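Local coordinates for TerD domain-containing protein (Streptomyces coelicolor A3, PDB 2QZ7) that is of unknown function but belongs to the TerD family associated with tellurium resistance, and binds sodium ions at several sites, at residues P41-I46 against V64-R69; D45-T50 against G110-Q115; R106-V111 against T184-A189. All blocks are in the same frame, centred on the assembly; numbering follows the deposited sequence.

Contact 1 (P41-I46 against V64-R69); sequences PHHLDI and VQFDKR. With NA (sodium ion), chain D.
Asp45 OD1 is gripped twice, by the sodium ion at 2.4 Å and by His43 NE2, whose N-H reaches it over 2.9 Å from above the carboxylate plane along a bent path (136° at the hydrogen). An aspartate suits this place because its second oxygen, OD2, can at the same time accept from His114 and from a water that bonds weakly to Gln65 OE1. Phe66, from the other segment, crosses obliquely against the carboxylate. Its CG takes the crowded position between backbone N and carbonyl carbon (chi1 78°), which carries CD2 to 3.3 Å from Asp45 OD1. His43, with CG anti to its backbone N, meets the ring tip to tip, CE1 lying 3.8 Å from Phe66 CZ, in an offset edge-to-face pair, the edge of His43 toward the face of Phe66 and the planes at 68°. The main chains do not pair directly; a water accepts from Phe66 N and donates to Ile46 O. Residues 65-68 form a type I turn, braced by Gln65 NE2 donating to the syn lone pair of Asp67 OD1. Leu44 O, Ser81, Glu91 and a water complete the metal's shell, making this a sodium site at the start of strand 44-52 in the TerD domain.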
loop_
_atom_site.group_PDB
_atom_site.type_symbol
_atom_site.label_atom_id
_atom_site.label_comp_id
_atom_site.label_asym_id
_atom_site.label_seq_id
_atom_site.Cartn_x
_atom_site.Cartn_y
_atom_site.Cartn_z
ATOM N N PRO A 41 -16.352 2.978 -12.678
ATOM C CA PRO A 41 -15.902 3.132 -11.281
ATOM C C PRO A 41 -14.417 3.432 -11.120
ATOM O O PRO A 41 -13.583 3.053 -11.962
ATOM C CB PRO A 41 -16.225 1.771 -10.644
ATOM C CG PRO A 41 -16.362 0.829 -11.817
ATOM C CD PRO A 41 -17.007 1.675 -12.867
ATOM N N HIS A 42 -14.104 4.110 -10.022
ATOM C CA HIS A 42 -12.743 4.291 -9.591
ATOM C C HIS A 42 -12.408 3.182 -8.555
ATOM O O HIS A 42 -12.911 3.192 -7.435
ATOM C CB HIS A 42 -12.556 5.707 -9.000
ATOM C CG HIS A 42 -12.566 6.802 -10.022
ATOM N ND1 HIS A 42 -13.040 8.069 -9.752
ATOM C CD2 HIS A 42 -12.181 6.818 -11.316
ATOM C CE1 HIS A 42 -12.923 8.823 -10.828
ATOM N NE2 HIS A 42 -12.422 8.082 -11.797
ATOM N N HIS A 43 -11.584 2.221 -8.965
ATOM C CA HIS A 43 -11.229 1.082 -8.141
ATOM C C HIS A 43 -9.754 1.215 -7.756
ATOM O O HIS A 43 -8.857 1.097 -8.608
ATOM C CB HIS A 43 -11.489 -0.248 -8.851
ATOM C CG HIS A 43 -11.201 -1.451 -8.000
ATOM N ND1 HIS A 43 -11.506 -2.734 -8.395
ATOM C CD2 HIS A 43 -10.583 -1.569 -6.797
ATOM C CE1 HIS A 43 -11.128 -3.587 -7.460
ATOM N NE2 HIS A 43 -10.549 -2.903 -6.484
ATOM N N LEU A 44 -9.543 1.528 -6.477
ATOM C CA LEU A 44 -8.209 1.638 -5.860
ATOM C C LEU A 44 -8.083 0.566 -4.815
ATOM O O LEU A 44 -9.068 0.202 -4.166
ATOM C CB LEU A 44 -7.956 2.983 -5.172
ATOM C CG LEU A 44 -7.548 4.172 -6.067
ATOM C CD1 LEU A 44 -8.680 4.595 -7.072
ATOM C CD2 LEU A 44 -7.108 5.342 -5.217
ATOM N N ASP A 45 -6.867 0.033 -4.709
ATOM C CA ASP A 45 -6.531 -1.008 -3.730
ATOM C C ASP A 45 -5.308 -0.634 -2.961
ATOM O O ASP A 45 -4.260 -0.263 -3.548
ATOM C CB ASP A 45 -6.206 -2.341 -4.414
ATOM C CG ASP A 45 -7.455 -3.046 -4.960
ATOM O OD1 ASP A 45 -8.568 -2.869 -4.412
ATOM O OD2 ASP A 45 -7.318 -3.803 -5.956
ATOM N N ILE A 46 -5.400 -0.796 -1.641
ATOM C CA ILE A 46 -4.173 -0.889 -0.834
ATOM C C ILE A 46 -3.580 -2.270 -1.110
ATOM O O ILE A 46 -4.292 -3.298 -1.062
ATOM C CB ILE A 46 -4.443 -0.782 0.686
ATOM C CG1 ILE A 46 -5.148 0.561 1.056
ATOM C CG2 ILE A 46 -3.077 -0.897 1.476
ATOM C CD1 ILE A 46 -5.640 0.592 2.583
ATOM N N VAL A 64 -0.609 -8.999 -0.326
ATOM C CA VAL A 64 -1.799 -8.840 0.486
ATOM C C VAL A 64 -2.646 -7.734 -0.168
ATOM O O VAL A 64 -2.127 -6.664 -0.502
ATOM C CB VAL A 64 -1.520 -8.466 2.004
ATOM C CG1 VAL A 64 -2.847 -8.399 2.816
ATOM C CG2 VAL A 64 -0.557 -9.470 2.697
ATOM N N GLN A 65 -3.922 -8.013 -0.372
ATOM C CA GLN A 65 -4.872 -7.021 -0.930
ATOM C C GLN A 65 -6.292 -7.537 -0.672
ATOM O O GLN A 65 -6.434 -8.555 -0.011
ATOM C CB GLN A 65 -4.635 -6.740 -2.432
ATOM C CG GLN A 65 -4.774 -7.948 -3.336
ATOM C CD GLN A 65 -4.322 -7.691 -4.763
ATOM O OE1 GLN A 65 -3.475 -6.873 -5.005
ATOM N NE2 GLN A 65 -4.875 -8.444 -5.707
ATOM N N PHE A 66 -7.326 -6.826 -1.143
ATOM C CA PHE A 66 -8.714 -7.171 -0.789
ATOM C C PHE A 66 -9.071 -8.621 -1.103
ATOM O O PHE A 66 -9.765 -9.231 -0.322
ATOM C CB PHE A 66 -9.737 -6.180 -1.394
ATOM C CG PHE A 66 -10.024 -6.416 -2.849
ATOM C CD1 PHE A 66 -11.257 -6.952 -3.234
ATOM C CD2 PHE A 66 -9.077 -6.103 -3.833
ATOM C CE1 PHE A 66 -11.554 -7.175 -4.595
ATOM C CE2 PHE A 66 -9.371 -6.322 -5.190
ATOM C CZ PHE A 66 -10.595 -6.866 -5.568
ATOM N N ASP A 67 -8.548 -9.162 -2.207
ATOM C CA ASP A 67 -8.928 -10.512 -2.627
ATOM C C ASP A 67 -7.841 -11.572 -2.295
ATOM O O ASP A 67 -7.936 -12.683 -2.754
ATOM C CB ASP A 67 -9.363 -10.532 -4.101
ATOM C CG ASP A 67 -8.196 -10.117 -5.029
ATOM O OD1 ASP A 67 -7.122 -9.792 -4.491
ATOM O OD2 ASP A 67 -8.348 -10.086 -6.232
ATOM N N LYS A 68 -6.826 -11.221 -1.485
ATOM C CA LYS A 68 -5.744 -12.153 -1.107
ATOM C C LYS A 68 -5.319 -11.897 0.343
ATOM O O LYS A 68 -4.665 -10.888 0.570
ATOM C CB LYS A 68 -4.489 -11.913 -1.964
ATOM C CG LYS A 68 -4.612 -12.147 -3.449
ATOM C CD LYS A 68 -3.313 -11.707 -4.175
ATOM C CE LYS A 68 -3.457 -11.865 -5.680
ATOM N NZ LYS A 68 -2.069 -11.772 -6.308
ATOM N N ARG A 69 -5.694 -12.752 1.314
ATOM C CA ARG A 69 -5.250 -12.550 2.706
ATOM C C ARG A 69 -3.758 -12.955 2.906
ATOM O O ARG A 69 -3.207 -13.750 2.107
ATOM C CB ARG A 69 -6.135 -13.301 3.724
ATOM C CG ARG A 69 -7.617 -12.954 3.643
ATOM C CD ARG A 69 -8.387 -13.378 4.930
ATOM N NE ARG A 69 -8.103 -14.773 5.196
ATOM C CZ ARG A 69 -8.679 -15.798 4.564
ATOM N NH1 ARG A 69 -9.636 -15.620 3.620
ATOM N NH2 ARG A 69 -8.318 -17.023 4.908
HETATM NA NA NA D . -10.224 -1.614 -3.172
HETATM O O HOH W 1 -11.407 -3.444 -3.350
HETATM O O HOH W 2 -5.111 -5.115 -6.629
HETATM O O HOH W 3 -6.830 -3.983 -1.463
#

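Contact 2 (D45-T50 against G110-Q115); sequences DIIATT and GVAIHQ. With NA (sodium ion), chain D; EDO (1,2-ethanediol), chain F.
Four backbone hydrogen bonds make the tight part of this contact. Asp45 exchanges a reciprocal pair with Ala112, and Ile47 another with Gly110, every N to O distance being 2.9 Å. The four are not alike in direction: Gly110 N approaches Ile47 O nearly along the C=O axis, whereas Ile47 N sits above the carbonyl plane of Gly110. Between them Ile46 and Val111 form a non-hydrogen-bonded pair, in which Val111 CA brings its hydrogen to Asp45 O. Beside this ladder Ile47 CD1 presses on Ala112 CB at 3.5 Å; the small methyl accepts the end of the long isoleucine chain, and Phe182 of helix 179-185 packs against both. Strands 44-52 and 104-113 are antiparallel neighbours in one of the two five-stranded sheets of the domain. Ile46 and Val111 occupy the face turned to the other sheet, where Met93 meets Ile46. Their own side chains touch only loosely, Ile46 CG1 lying 4.5 Å from Val111 CG2. Beyond the last strand pair the contact becomes polar and partly exposed. His114 NE2 donates to Asp45 OD2 in a short, nearly straight bond (2.6 Å, 176°). The oxygen lies in the imidazole plane but is met from above the carboxylate plane, the two groups being turned 88° to each other. Histidine suits this edge because its two nitrogens face different partners: NE2 turns inward to the buried carboxylate, whose negative charge would favour a proton there, while ND1 points to O1 of an ethanediol molecule, 2.8 Å away. The other hydroxyl, O2, accepts from Gln115 N at 2.9 Å, so a molecule probably brought by the crystallisation liquor spans the looser end.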
loop_
_atom_site.group_PDB
_atom_site.type_symbol
_atom_site.label_atom_id
_atom_site.label_comp_id
_atom_site.label_asym_id
_atom_site.label_seq_id
_atom_site.Cartn_x
_atom_site.Cartn_y
_atom_site.Cartn_z
ATOM N N ASP A 45 -6.867 0.033 -4.709
ATOM C CA ASP A 45 -6.531 -1.008 -3.730
ATOM C C ASP A 45 -5.308 -0.634 -2.961
ATOM O O ASP A 45 -4.260 -0.263 -3.548
ATOM C CB ASP A 45 -6.206 -2.341 -4.414
ATOM C CG ASP A 45 -7.455 -3.046 -4.960
ATOM O OD1 ASP A 45 -8.568 -2.869 -4.412
ATOM O OD2 ASP A 45 -7.318 -3.803 -5.956
ATOM N N ILE A 46 -5.400 -0.796 -1.641
ATOM C CA ILE A 46 -4.173 -0.889 -0.834
ATOM C C ILE A 46 -3.580 -2.270 -1.110
ATOM O O ILE A 46 -4.292 -3.298 -1.062
ATOM C CB ILE A 46 -4.443 -0.782 0.686
ATOM C CG1 ILE A 46 -5.148 0.561 1.056
ATOM C CG2 ILE A 46 -3.077 -0.897 1.476
ATOM C CD1 ILE A 46 -5.640 0.592 2.583
ATOM N N ILE A 47 -2.280 -2.303 -1.372
ATOM C CA ILE A 47 -1.584 -3.569 -1.636
ATOM C C ILE A 47 -0.322 -3.576 -0.811
ATOM O O ILE A 47 0.374 -2.576 -0.782
ATOM C CB ILE A 47 -1.181 -3.674 -3.152
ATOM C CG1 ILE A 47 -2.437 -3.590 -4.069
ATOM C CG2 ILE A 47 -0.411 -4.964 -3.388
ATOM C CD1 ILE A 47 -2.077 -3.575 -5.605
ATOM N N ALA A 48 0.000 -4.700 -0.162
ATOM C CA ALA A 48 1.303 -4.847 0.511
ATOM C C ALA A 48 1.993 -6.148 0.092
ATOM O O ALA A 48 1.331 -7.102 -0.331
ATOM C CB ALA A 48 1.140 -4.829 2.050
ATOM N N THR A 49 3.320 -6.148 0.193
ATOM C CA THR A 49 4.163 -7.334 -0.034
ATOM C C THR A 49 5.152 -7.456 1.054
ATOM O O THR A 49 5.560 -6.461 1.620
ATOM C CB THR A 49 4.908 -7.242 -1.358
ATOM O OG1 THR A 49 5.280 -5.877 -1.558
ATOM C CG2 THR A 49 3.950 -7.661 -2.549
ATOM N N THR A 50 5.542 -8.697 1.329
ATOM C CA THR A 50 6.522 -9.031 2.348
ATOM C C THR A 50 7.738 -9.625 1.615
ATOM O O THR A 50 7.598 -10.156 0.471
ATOM C CB THR A 50 5.935 -10.087 3.330
ATOM O OG1 THR A 50 5.488 -11.224 2.576
ATOM C CG2 THR A 50 4.729 -9.504 4.059
ATOM N N GLY A 110 1.556 0.050 -0.647
ATOM C CA GLY A 110 1.268 1.060 -1.646
ATOM C C GLY A 110 -0.208 1.031 -2.041
ATOM O O GLY A 110 -1.037 0.332 -1.408
ATOM N N VAL A 111 -0.527 1.818 -3.044
ATOM C CA VAL A 111 -1.876 1.965 -3.522
ATOM C C VAL A 111 -1.829 1.870 -5.033
ATOM O O VAL A 111 -1.010 2.521 -5.702
ATOM C CB VAL A 111 -2.522 3.291 -3.030
ATOM C CG1 VAL A 111 -3.894 3.555 -3.716
ATOM C CG2 VAL A 111 -2.703 3.293 -1.485
ATOM N N ALA A 112 -2.706 1.037 -5.579
ATOM C CA ALA A 112 -2.805 0.863 -7.026
ATOM C C ALA A 112 -4.191 1.232 -7.578
ATOM O O ALA A 112 -5.211 0.916 -6.960
ATOM C CB ALA A 112 -2.437 -0.584 -7.421
ATOM N N ILE A 113 -4.208 1.885 -8.736
ATOM C CA ILE A 113 -5.456 2.201 -9.440
ATOM C C ILE A 113 -5.690 1.156 -10.507
ATOM O O ILE A 113 -4.783 0.867 -11.292
ATOM C CB ILE A 113 -5.414 3.635 -10.074
ATOM C CG1 ILE A 113 -5.013 4.669 -9.001
ATOM C CG2 ILE A 113 -6.753 3.998 -10.725
ATOM C CD1 ILE A 113 -4.569 6.014 -9.594
ATOM N N HIS A 114 -6.894 0.587 -10.559
ATOM C CA HIS A 114 -7.260 -0.299 -11.684
ATOM C C HIS A 114 -7.278 0.400 -13.032
ATOM O O HIS A 114 -7.700 1.568 -13.164
ATOM C CB HIS A 114 -8.522 -1.108 -11.391
ATOM C CG HIS A 114 -8.301 -2.113 -10.296
ATOM N ND1 HIS A 114 -8.344 -3.470 -10.504
ATOM C CD2 HIS A 114 -7.990 -1.945 -8.991
ATOM C CE1 HIS A 114 -8.101 -4.098 -9.370
ATOM N NE2 HIS A 114 -7.872 -3.193 -8.438
ATOM N N GLN A 115 -6.779 -0.317 -14.035
ATOM C CA GLN A 115 -6.505 0.283 -15.324
ATOM C C GLN A 115 -7.416 -0.254 -16.425
ATOM O O GLN A 115 -7.258 0.113 -17.586
ATOM C CB GLN A 115 -5.034 0.050 -15.700
ATOM C CG GLN A 115 -4.025 0.734 -14.794
ATOM C CD GLN A 115 -4.189 2.251 -14.751
ATOM O OE1 GLN A 115 -4.112 2.918 -15.773
ATOM N NE2 GLN A 115 -4.362 2.804 -13.546
HETATM NA NA NA D . -10.224 -1.614 -3.172
HETATM C C1 EDO F . -7.218 -4.808 -13.566
HETATM O O1 EDO F . -8.467 -4.948 -12.881
HETATM C C2 EDO F . -6.965 -3.333 -13.524
HETATM O O2 EDO F . -5.754 -3.015 -14.173
HETATM O O HOH W 1 -11.407 -3.444 -3.350
#

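Contact 3 (R106-V111 against T184-A189); sequences RVIVGV and TEMGSA
The polar interactions centre on the guanidinium of Arg106. CG stands anti to the backbone N (chi1 177°) and the chain runs extended to NE, so the group reaches past the strand to the turn at 185-188. There NH1 donates to a lone pair of Gly187 O, 2.9 Å away and in the carbonyl plane, although the path bends to 148°. NH2 donates to a water that in turn gives its hydrogens to Met186 O and Ser188 O, so one arginine gathers three successive carbonyls, one directly and two through water. Its charge is met by Glu157 through NE and by a cation-pi contact with Tyr51. Within the turn, Glu185 O accepts from both Ser188 N and Ser188 OG, the latter at 2.7 Å; serine's short side chain lets its hydroxyl turn back to the carbonyl that opens the turn.

The packing interactions fall to Met186, present as selenomethionine. Its CG adopts the crowded position (chi1 68°), and a bend at chi3 lays the CE methyl on the strand, 3.5 Å from Gly110 N. Glycine suits that point, since with no side chain its backbone can receive the methyl directly. Ile108 and Met186 run alongside each other in antiparallel senses, Ile108 CG1 4.2 Å from Met186 CE. The Ile108 CD1 methyl packs against the Met186 carbonyl, 3.6 Å from its O. Ile108 CG2 lies 4.0 Å from Gly187 CA and above one face of the Arg106 guanidinium, toward its rim. This chemistry implies that the segment following helix 179-185 is fixed to the sheet through its backbone carbonyls and one long selenoether side chain, with a buried charge balanced by Glu157.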
loop_
_atom_site.group_PDB
_atom_site.type_symbol
_atom_site.label_atom_id
_atom_site.label_comp_id
_atom_site.label_asym_id
_atom_site.label_seq_id
_atom_site.Cartn_x
_atom_site.Cartn_y
_atom_site.Cartn_z
ATOM N N ARG A 106 11.178 -7.225 5.688
ATOM C CA ARG A 106 10.774 -6.012 5.000
ATOM C C ARG A 106 9.336 -6.149 4.506
ATOM O O ARG A 106 8.943 -7.219 3.999
ATOM C CB ARG A 106 11.735 -5.745 3.829
ATOM C CG ARG A 106 11.394 -4.535 2.968
ATOM C CD ARG A 106 12.647 -4.223 2.058
ATOM N NE ARG A 106 12.399 -3.018 1.273
ATOM C CZ ARG A 106 12.020 -2.978 -0.004
ATOM N NH1 ARG A 106 11.831 -4.085 -0.713
ATOM N NH2 ARG A 106 11.829 -1.799 -0.572
ATOM N N VAL A 107 8.571 -5.067 4.676
ATOM C CA VAL A 107 7.230 -4.954 4.171
ATOM C C VAL A 107 7.093 -3.632 3.414
ATOM O O VAL A 107 7.557 -2.585 3.882
ATOM C CB VAL A 107 6.160 -5.023 5.321
ATOM C CG1 VAL A 107 4.725 -4.908 4.728
ATOM C CG2 VAL A 107 6.335 -6.315 6.103
ATOM N N ILE A 108 6.482 -3.668 2.238
ATOM C CA ILE A 108 6.162 -2.434 1.582
ATOM C C ILE A 108 4.704 -2.328 1.236
ATOM O O ILE A 108 4.088 -3.300 0.809
ATOM C CB ILE A 108 7.165 -2.052 0.452
ATOM C CG1 ILE A 108 6.704 -0.997 -0.522
ATOM C CG2 ILE A 108 7.769 -3.207 -0.298
ATOM C CD1 ILE A 108 8.065 -0.217 -0.940
ATOM N N VAL A 109 4.137 -1.154 1.472
ATOM C CA VAL A 109 2.692 -0.984 1.205
ATOM C C VAL A 109 2.524 0.181 0.250
ATOM O O VAL A 109 3.286 1.138 0.300
ATOM C CB VAL A 109 1.885 -0.820 2.532
ATOM C CG1 VAL A 109 2.330 0.380 3.270
ATOM C CG2 VAL A 109 0.361 -0.747 2.260
ATOM N N GLY A 110 1.556 0.050 -0.647
ATOM C CA GLY A 110 1.268 1.060 -1.646
ATOM C C GLY A 110 -0.208 1.031 -2.041
ATOM O O GLY A 110 -1.037 0.332 -1.408
ATOM N N VAL A 111 -0.527 1.818 -3.044
ATOM C CA VAL A 111 -1.876 1.965 -3.522
ATOM C C VAL A 111 -1.829 1.870 -5.033
ATOM O O VAL A 111 -1.010 2.521 -5.702
ATOM C CB VAL A 111 -2.522 3.291 -3.030
ATOM C CG1 VAL A 111 -3.894 3.555 -3.716
ATOM C CG2 VAL A 111 -2.703 3.293 -1.485
ATOM N N THR A 184 4.470 -7.117 -8.358
ATOM C CA THR A 184 5.778 -7.749 -8.710
ATOM C C THR A 184 7.000 -6.827 -8.657
ATOM O O THR A 184 8.156 -7.301 -8.565
ATOM C CB THR A 184 5.761 -8.379 -10.131
ATOM O OG1 THR A 184 5.943 -7.349 -11.123
ATOM C CG2 THR A 184 4.435 -9.135 -10.378
ATOM N N GLU A 185 6.767 -5.525 -8.741
ATOM C CA GLU A 185 7.890 -4.574 -8.899
ATOM C C GLU A 185 7.961 -3.562 -7.774
ATOM O O GLU A 185 8.976 -2.891 -7.642
ATOM C CB GLU A 185 7.820 -3.838 -10.243
ATOM C CG GLU A 185 6.669 -2.898 -10.424
ATOM C CD GLU A 185 6.634 -2.269 -11.818
ATOM O OE1 GLU A 185 7.424 -2.665 -12.691
ATOM O OE2 GLU A 185 5.810 -1.376 -12.054
HETATM N N MSE A 186 6.910 -3.508 -6.925
HETATM C CA MSE A 186 6.848 -2.475 -5.883
HETATM C C MSE A 186 7.995 -2.627 -4.865
HETATM O O MSE A 186 8.335 -1.659 -4.204
HETATM C CB MSE A 186 5.510 -2.492 -5.133
HETATM C CG MSE A 186 5.311 -3.721 -4.287
HETATM SE SE MSE A 186 3.455 -3.904 -3.600
HETATM C CE MSE A 186 3.325 -2.265 -2.575
ATOM N N GLY A 187 8.561 -3.830 -4.726
ATOM C CA GLY A 187 9.657 -4.052 -3.764
ATOM C C GLY A 187 11.047 -3.963 -4.342
ATOM O O GLY A 187 12.049 -4.072 -3.612
ATOM N N SER A 188 11.150 -3.740 -5.648
ATOM C CA SER A 188 12.485 -3.755 -6.251
ATOM C C SER A 188 13.276 -2.510 -5.815
ATOM O O SER A 188 12.703 -1.436 -5.559
ATOM C CB SER A 188 12.406 -3.857 -7.782
ATOM O OG SER A 188 11.616 -2.785 -8.276
ATOM N N ALA A 189 14.594 -2.692 -5.701
ATOM C CA ALA A 189 15.525 -1.612 -5.414
ATOM C C ALA A 189 15.316 -0.418 -6.365
ATOM O O ALA A 189 15.393 -0.601 -7.585
ATOM C CB ALA A 189 16.958 -2.147 -5.528
HETATM O O HOH W 4 11.087 -0.897 -3.251
#

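Overall arrangement
Contacts 1 and 2 share Asp45 and Ile46, and contacts 2 and 3 share Gly110 and Val111, so the three follow one another along strands 44-52 and 104-113 of a single sheet. Contact 2 is the buried middle, made mostly of direct main-chain bonds. Contact 1, partly buried, lies at the metal-bound end, where water, sodium and aromatic rings take the place of strand pairing. Contact 3 is also buried, but joins strand to turn by an arginine, a water and a methyl. Probable backbone hydrogen bonds join them: Val64 N to Ala48 O, 2.7 Å, and Ile108 N to Thr49 O, 3.0 Å. Centres of contacts 1 and 3 are about 15 Å apart.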